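Local coordinates for protein 5-ketofructose reductase (Gluconobacter sp., PDB 7COK) that catalyses the reduction of 5-ketofructose, probably to fructose with NADPH as hydride donor, as a distinct class of the shikimate dehydrogenase family, at residues 107-119 / 244-258. Numbering follows the deposited sequence.
Sequences TDGKGFLASLKTV and TTLDGLGMLVNQGVI
M251 runs beside F112, both side chains pointing the same way. Its CB rests on G111; CG, anti to the carbonyl carbon (chi1 -64°), packs against S115 OG. The extended chain brings SD to 3.7 Å from F112 CB, beside the ring edge in a Met-aromatic contact, and CE ends near the ring plane, 3.8 Å from F112 CD1. G111 lets the helices close in: its CA lies 3.4 Å from M251 O in a CA-H...O contact, where a CB would clash. Helix 110-117 and the 248-258 part of helix 248-264 cross at 110°, their axes 7.4 Å apart, probably joining substrate-binding and Rossmann-type domains, as in shikimate dehydrogenases. N254 ND2 gives S115 OG a weak, bent hydrogen bond (2.9 Å, 120°), and a water links that hydroxyl to D247 O. From edge strand 245-246, L246 CD1 crosses L116 CD1 at about a right angle and meets V119 CG2 tip to tip. At the other end Q255 extends past T107 to D108, whose OD2 pairs with K72; an alanine in place of Q255 would probably open a gap beside T107 and D108, where Q255 CG packs 3.2 Å from T107 OG1. A water bridges T107 OG1 and Q255 O.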
ATOM      1  N   THR A 107       5.595   7.618 -19.882  1.00 13.57           N
ATOM      2  CA  THR A 107       4.279   7.641 -20.544  1.00 14.47           C
ATOM      3  C   THR A 107       3.670   9.040 -20.612  1.00 14.67           C
ATOM      4  O   THR A 107       2.504   9.192 -20.987  1.00 14.23           O
ATOM      5  CB  THR A 107       3.285   6.696 -19.864  1.00 15.72           C
ATOM      6  OG1 THR A 107       2.999   7.220 -18.567  1.00 17.60           O
ATOM      7  CG2 THR A 107       3.834   5.243 -19.812  1.00 17.29           C
ATOM      8  N   ASP A 108       4.458  10.060 -20.272  1.00 14.62           N
ATOM      9  CA  ASP A 108       3.975  11.446 -20.252  1.00 15.38           C
ATOM     10  C   ASP A 108       3.596  11.983 -21.630  1.00 14.82           C
ATOM     11  O   ASP A 108       2.852  12.960 -21.731  1.00 16.88           O
ATOM     12  CB  ASP A 108       4.998  12.387 -19.610  1.00 16.87           C
ATOM     13  CG  ASP A 108       5.044  12.262 -18.100  1.00 18.80           C
ATOM     14  OD1 ASP A 108       4.088  11.728 -17.507  1.00 20.69           O
ATOM     15  OD2 ASP A 108       6.027  12.729 -17.489  1.00 20.34           O
ATOM     16  N   GLY A 109       4.094  11.350 -22.686  1.00 15.22           N
ATOM     17  CA  GLY A 109       3.662  11.691 -24.029  1.00 14.47           C
ATOM     18  C   GLY A 109       2.738  10.641 -24.617  1.00 13.99           C
ATOM     19  O   GLY A 109       2.145  10.883 -25.665  1.00 14.24           O
ATOM     20  N   LYS A 110       2.607   9.490 -23.948  1.00 14.30           N
ATOM     21  CA  LYS A 110       1.829   8.366 -24.510  1.00 14.07           C
ATOM     22  C   LYS A 110       0.321   8.539 -24.335  1.00 14.20           C
ATOM     23  O   LYS A 110      -0.425   8.022 -25.166  1.00 13.07           O
ATOM     24  CB  LYS A 110       2.262   7.029 -23.881  1.00 15.23           C
ATOM     25  CG  LYS A 110       3.666   6.586 -24.262  1.00 17.18           C
ATOM     26  CD  LYS A 110       3.987   5.173 -23.773  1.00 19.14           C
ATOM     27  CE  LYS A 110       5.452   4.772 -23.999  1.00 21.81           C
ATOM     28  NZ  LYS A 110       5.887   4.830 -25.423  1.00 23.68           N
ATOM     29  N   GLY A 111      -0.124   9.231 -23.274  1.00 13.03           N
ATOM     30  CA  GLY A 111      -1.556   9.520 -23.098  1.00 13.59           C
ATOM     31  C   GLY A 111      -2.040  10.351 -24.270  1.00 13.89           C
ATOM     32  O   GLY A 111      -3.075  10.069 -24.854  1.00 13.52           O
ATOM     33  N   PHE A 112      -1.264  11.363 -24.626  1.00 13.91           N
ATOM     34  CA  PHE A 112      -1.585  12.210 -25.766  1.00 13.34           C
ATOM     35  C   PHE A 112      -1.608  11.399 -27.065  1.00 13.69           C
ATOM     36  O   PHE A 112      -2.552  11.532 -27.854  1.00 13.86           O
ATOM     37  CB  PHE A 112      -0.589  13.382 -25.899  1.00 14.47           C
ATOM     38  CG  PHE A 112      -0.579  13.970 -27.272  1.00 14.38           C
ATOM     39  CD1 PHE A 112      -1.633  14.792 -27.692  1.00 15.15           C
ATOM     40  CD2 PHE A 112       0.409  13.610 -28.197  1.00 15.31           C
ATOM     41  CE1 PHE A 112      -1.662  15.306 -28.989  1.00 15.46           C
ATOM     42  CE2 PHE A 112       0.374  14.093 -29.493  1.00 16.75           C
ATOM     43  CZ  PHE A 112      -0.657  14.931 -29.896  1.00 16.34           C
ATOM     44  N   LEU A 113      -0.571  10.598 -27.301  1.00 13.35           N
ATOM     45  CA  LEU A 113      -0.499   9.762 -28.483  1.00 13.98           C
ATOM     46  C   LEU A 113      -1.690   8.820 -28.613  1.00 13.49           C
ATOM     47  O   LEU A 113      -2.259   8.711 -29.698  1.00 14.55           O
ATOM     48  CB  LEU A 113       0.850   9.056 -28.575  1.00 15.57           C
ATOM     49  CG  LEU A 113       1.254   8.477 -29.914  1.00 18.02           C
ATOM     50  CD1 LEU A 113       1.564   9.604 -30.902  1.00 19.17           C
ATOM     51  CD2 LEU A 113       2.457   7.546 -29.798  1.00 17.17           C
ATOM     52  N   ALA A 114      -2.111   8.186 -27.513  1.00 13.74           N
ATOM     53  CA  ALA A 114      -3.313   7.347 -27.551  1.00 13.95           C
ATOM     54  C   ALA A 114      -4.553   8.168 -27.894  1.00 13.87           C
ATOM     55  O   ALA A 114      -5.358   7.756 -28.725  1.00 14.42           O
ATOM     56  CB  ALA A 114      -3.504   6.613 -26.237  1.00 13.63           C
ATOM     57  N   SER A 115      -4.718   9.340 -27.284  1.00 13.80           N
ATOM     58  CA  SER A 115      -5.832  10.219 -27.662  1.00 13.46           C
ATOM     59  C   SER A 115      -5.788  10.582 -29.154  1.00 13.84           C
ATOM     60  O   SER A 115      -6.815  10.528 -29.848  1.00 15.23           O
ATOM     61  CB  SER A 115      -5.820  11.490 -26.822  1.00 13.77           C
ATOM     62  OG  SER A 115      -6.186  11.217 -25.455  1.00 13.80           O
ATOM     63  N   LEU A 116      -4.588  10.935 -29.639  1.00 14.19           N
ATOM     64  CA  LEU A 116      -4.385  11.317 -31.048  1.00 14.87           C
ATOM     65  C   LEU A 116      -4.834  10.199 -31.986  1.00 15.89           C
ATOM     66  O   LEU A 116      -5.566  10.446 -32.953  1.00 15.57           O
ATOM     67  CB  LEU A 116      -2.916  11.685 -31.324  1.00 15.21           C
ATOM     68  CG  LEU A 116      -2.686  12.228 -32.746  1.00 15.04           C
ATOM     69  CD1 LEU A 116      -3.402  13.551 -32.981  1.00 15.81           C
ATOM     70  CD2 LEU A 116      -1.203  12.314 -33.070  1.00 15.82           C
ATOM     71  N   LYS A 117      -4.416   8.976 -31.669  1.00 16.36           N
ATOM     72  CA  LYS A 117      -4.692   7.808 -32.500  1.00 17.07           C
ATOM     73  C   LYS A 117      -6.185   7.499 -32.664  1.00 17.72           C
ATOM     74  O   LYS A 117      -6.570   6.828 -33.635  1.00 18.72           O
ATOM     75  CB  LYS A 117      -3.906   6.605 -31.995  1.00 17.47           C
ATOM     76  CG  LYS A 117      -2.440   6.685 -32.407  1.00 19.55           C
ATOM     77  CD  LYS A 117      -1.574   5.604 -31.794  1.00 22.32           C
ATOM     78  CE  LYS A 117      -0.207   5.562 -32.443  1.00 25.64           C
ATOM     79  NZ  LYS A 117       0.565   4.371 -31.988  1.00 27.78           N
ATOM     80  N   THR A 118      -7.027   8.012 -31.763  1.00 18.16           N
ATOM     81  CA  THR A 118      -8.489   7.893 -31.955  1.00 19.78           C
ATOM     82  C   THR A 118      -9.004   8.726 -33.123  1.00 19.88           C
ATOM     83  O   THR A 118     -10.131   8.501 -33.595  1.00 20.35           O
ATOM     84  CB  THR A 118      -9.328   8.244 -30.695  1.00 19.71           C
ATOM     85  OG1 THR A 118      -9.173   9.622 -30.374  1.00 21.27           O
ATOM     86  CG2 THR A 118      -8.927   7.391 -29.493  1.00 19.97           C
ATOM     87  N   VAL A 119      -8.229   9.713 -33.566  1.00 19.48           N
ATOM     88  CA  VAL A 119      -8.709  10.599 -34.642  1.00 20.42           C
ATOM     89  C   VAL A 119      -7.881  10.543 -35.925  1.00 21.44           C
ATOM     90  O   VAL A 119      -8.422  10.751 -37.012  1.00 22.96           O
ATOM     91  CB  VAL A 119      -8.945  12.057 -34.164  1.00 21.23           C
ATOM     92  CG1 VAL A 119     -10.027  12.093 -33.084  1.00 21.20           C
ATOM     93  CG2 VAL A 119      -7.665  12.711 -33.660  1.00 20.81           C
ATOM     94  N   THR A 244     -11.515  19.262 -34.777  1.00 17.44           N
ATOM     95  CA  THR A 244     -11.538  18.088 -33.912  1.00 16.80           C
ATOM     96  C   THR A 244     -10.618  18.392 -32.739  1.00 16.38           C
ATOM     97  O   THR A 244      -9.477  18.809 -32.955  1.00 16.53           O
ATOM     98  CB  THR A 244     -11.045  16.850 -34.671  1.00 18.00           C
ATOM     99  OG1 THR A 244     -11.971  16.546 -35.713  1.00 20.23           O
ATOM    100  CG2 THR A 244     -10.941  15.629 -33.746  1.00 17.70           C
ATOM    101  N   THR A 245     -11.128  18.209 -31.521  1.00 14.92           N
ATOM    102  CA  THR A 245     -10.363  18.500 -30.286  1.00 14.98           C
ATOM    103  C   THR A 245     -10.113  17.287 -29.388  1.00 15.10           C
ATOM    104  O   THR A 245     -10.922  16.355 -29.320  1.00 15.94           O
ATOM    105  CB  THR A 245     -11.038  19.584 -29.429  1.00 14.57           C
ATOM    106  OG1 THR A 245     -12.347  19.140 -29.033  1.00 16.88           O
ATOM    107  CG2 THR A 245     -11.169  20.918 -30.201  1.00 14.82           C
ATOM    108  N   LEU A 246      -8.980  17.329 -28.684  1.00 13.49           N
ATOM    109  CA  LEU A 246      -8.612  16.303 -27.723  1.00 14.41           C
ATOM    110  C   LEU A 246      -8.258  16.909 -26.392  1.00 13.92           C
ATOM    111  O   LEU A 246      -7.332  17.703 -26.287  1.00 14.05           O
ATOM    112  CB  LEU A 246      -7.439  15.465 -28.251  1.00 15.50           C
ATOM    113  CG  LEU A 246      -7.706  14.836 -29.622  1.00 15.69           C
ATOM    114  CD1 LEU A 246      -6.416  14.376 -30.274  1.00 16.32           C
ATOM    115  CD2 LEU A 246      -8.689  13.697 -29.491  1.00 16.75           C
ATOM    116  N   ASP A 247      -8.966  16.488 -25.353  1.00 14.25           N
ATOM    117  CA  ASP A 247      -8.796  17.078 -24.039  1.00 14.73           C
ATOM    118  C   ASP A 247      -7.792  16.363 -23.121  1.00 13.81           C
ATOM    119  O   ASP A 247      -7.475  15.169 -23.289  1.00 12.82           O
ATOM    120  CB  ASP A 247     -10.162  17.224 -23.367  1.00 16.02           C
ATOM    121  CG  ASP A 247     -10.687  15.913 -22.859  1.00 17.15           C
ATOM    122  OD1 ASP A 247     -10.309  15.522 -21.729  1.00 17.30           O
ATOM    123  OD2 ASP A 247     -11.483  15.279 -23.575  1.00 20.34           O
ATOM    124  N   GLY A 248      -7.296  17.114 -22.149  1.00 13.46           N
ATOM    125  CA  GLY A 248      -6.207  16.649 -21.297  1.00 12.75           C
ATOM    126  C   GLY A 248      -6.631  15.645 -20.265  1.00 12.87           C
ATOM    127  O   GLY A 248      -5.805  14.898 -19.753  1.00 12.99           O
ATOM    128  N   LEU A 249      -7.924  15.631 -19.937  1.00 12.03           N
ATOM    129  CA  LEU A 249      -8.448  14.647 -18.967  1.00 12.03           C
ATOM    130  C   LEU A 249      -8.418  13.271 -19.625  1.00 12.60           C
ATOM    131  O   LEU A 249      -7.922  12.316 -19.021  1.00 12.80           O
ATOM    132  CB  LEU A 249      -9.839  15.084 -18.473  1.00 12.98           C
ATOM    133  CG  LEU A 249     -10.540  14.312 -17.355  1.00 14.07           C
ATOM    134  CD1 LEU A 249     -11.616  15.195 -16.742  1.00 15.25           C
ATOM    135  CD2 LEU A 249     -11.185  13.036 -17.845  1.00 15.34           C
ATOM    136  N   GLY A 250      -8.876  13.182 -20.877  1.00 12.02           N
ATOM    137  CA  GLY A 250      -8.762  11.936 -21.633  1.00 11.72           C
ATOM    138  C   GLY A 250      -7.319  11.439 -21.704  1.00 11.67           C
ATOM    139  O   GLY A 250      -7.043  10.237 -21.698  1.00 11.41           O
ATOM    140  N   MET A 251      -6.381  12.375 -21.810  1.00 12.07           N
ATOM    141  CA  MET A 251      -4.966  12.000 -21.920  1.00 12.67           C
ATOM    142  C   MET A 251      -4.448  11.404 -20.614  1.00 13.02           C
ATOM    143  O   MET A 251      -3.717  10.402 -20.615  1.00 12.47           O
ATOM    144  CB  MET A 251      -4.122  13.209 -22.312  1.00 12.53           C
ATOM    145  CG  MET A 251      -4.417  13.776 -23.672  1.00 13.16           C
ATOM    146  SD  MET A 251      -3.284  15.146 -23.980  1.00 14.52           S
ATOM    147  CE  MET A 251      -4.223  16.070 -25.200  1.00 14.38           C
ATOM    148  N   LEU A 252      -4.827  12.015 -19.496  1.00 12.65           N
ATOM    149  CA  LEU A 252      -4.513  11.458 -18.190  1.00 12.90           C
ATOM    150  C   LEU A 252      -5.106  10.059 -18.016  1.00 12.27           C
ATOM    151  O   LEU A 252      -4.431   9.154 -17.525  1.00 12.04           O
ATOM    152  CB  LEU A 252      -5.033  12.386 -17.099  1.00 14.53           C
ATOM    153  CG  LEU A 252      -4.142  13.428 -16.445  1.00 17.38           C
ATOM    154  CD1 LEU A 252      -4.918  13.986 -15.265  1.00 18.32           C
ATOM    155  CD2 LEU A 252      -2.802  12.860 -15.996  1.00 18.57           C
ATOM    156  N   VAL A 253      -6.357   9.875 -18.429  1.00 11.70           N
ATOM    157  CA  VAL A 253      -6.970   8.557 -18.373  1.00 11.85           C
ATOM    158  C   VAL A 253      -6.167   7.555 -19.193  1.00 12.07           C
ATOM    159  O   VAL A 253      -5.837   6.465 -18.704  1.00 12.07           O
ATOM    160  CB  VAL A 253      -8.448   8.629 -18.796  1.00 11.73           C
ATOM    161  CG1 VAL A 253      -9.046   7.235 -18.959  1.00 11.93           C
ATOM    162  CG2 VAL A 253      -9.235   9.413 -17.759  1.00 11.83           C
ATOM    163  N   ASN A 254      -5.816   7.940 -20.415  1.00 12.13           N
ATOM    164  CA  ASN A 254      -5.005   7.062 -21.269  1.00 12.40           C
ATOM    165  C   ASN A 254      -3.672   6.695 -20.661  1.00 12.53           C
ATOM    166  O   ASN A 254      -3.208   5.572 -20.821  1.00 13.11           O
ATOM    167  CB  ASN A 254      -4.817   7.649 -22.669  1.00 13.80           C
ATOM    168  CG  ASN A 254      -6.079   7.568 -23.500  1.00 15.44           C
ATOM    169  OD1 ASN A 254      -6.880   6.636 -23.332  1.00 17.40           O
ATOM    170  ND2 ASN A 254      -6.264   8.519 -24.414  1.00 16.58           N
ATOM    171  N   GLN A 255      -3.049   7.650 -19.982  1.00 12.52           N
ATOM    172  CA  GLN A 255      -1.766   7.410 -19.335  1.00 13.36           C
ATOM    173  C   GLN A 255      -1.909   6.358 -18.225  1.00 13.08           C
ATOM    174  O   GLN A 255      -1.070   5.460 -18.077  1.00 13.78           O
ATOM    175  CB  GLN A 255      -1.271   8.708 -18.737  1.00 14.94           C
ATOM    176  CG  GLN A 255       0.109   8.608 -18.150  1.00 18.17           C
ATOM    177  CD  GLN A 255       0.788   9.959 -18.056  1.00 19.58           C
ATOM    178  OE1 GLN A 255       1.991  10.008 -17.867  1.00 20.27           O
ATOM    179  NE2 GLN A 255       0.022  11.062 -18.207  1.00 21.47           N
ATOM    180  N   GLY A 256      -2.986   6.465 -17.458  1.00 13.13           N
ATOM    181  CA  GLY A 256      -3.289   5.455 -16.425  1.00 12.53           C
ATOM    182  C   GLY A 256      -3.571   4.097 -17.018  1.00 12.84           C
ATOM    183  O   GLY A 256      -3.158   3.076 -16.452  1.00 13.77           O
ATOM    184  N   VAL A 257      -4.329   4.072 -18.119  1.00 12.35           N
ATOM    185  CA  VAL A 257      -4.613   2.810 -18.819  1.00 12.19           C
ATOM    186  C   VAL A 257      -3.319   2.145 -19.299  1.00 12.62           C
ATOM    187  O   VAL A 257      -3.095   0.951 -19.051  1.00 12.39           O
ATOM    188  CB  VAL A 257      -5.599   2.995 -19.985  1.00 12.26           C
ATOM    189  CG1 VAL A 257      -5.706   1.730 -20.862  1.00 11.72           C
ATOM    190  CG2 VAL A 257      -6.970   3.390 -19.461  1.00 12.90           C
ATOM    191  N   ILE A 258      -2.466   2.923 -19.975  1.00 12.74           N
ATOM    192  CA  ILE A 258      -1.179   2.412 -20.453  1.00 12.74           C
ATOM    193  C   ILE A 258      -0.302   1.883 -19.320  1.00 12.37           C
ATOM    194  O   ILE A 258       0.291   0.812 -19.472  1.00 13.26           O
ATOM    195  CB  ILE A 258      -0.456   3.478 -21.308  1.00 13.02           C
ATOM    196  CG1 ILE A 258      -1.207   3.712 -22.628  1.00 13.56           C
ATOM    197  CG2 ILE A 258       1.010   3.113 -21.583  1.00 13.66           C
ATOM    198  CD1 ILE A 258      -0.946   5.084 -23.222  1.00 15.14           C
TER
HETATM  199  O   HOH W   1       1.542   5.505 -17.282  1.00 31.19           O
HETATM  200  O   HOH W   2      -8.038  13.011 -24.871  1.00 18.84           O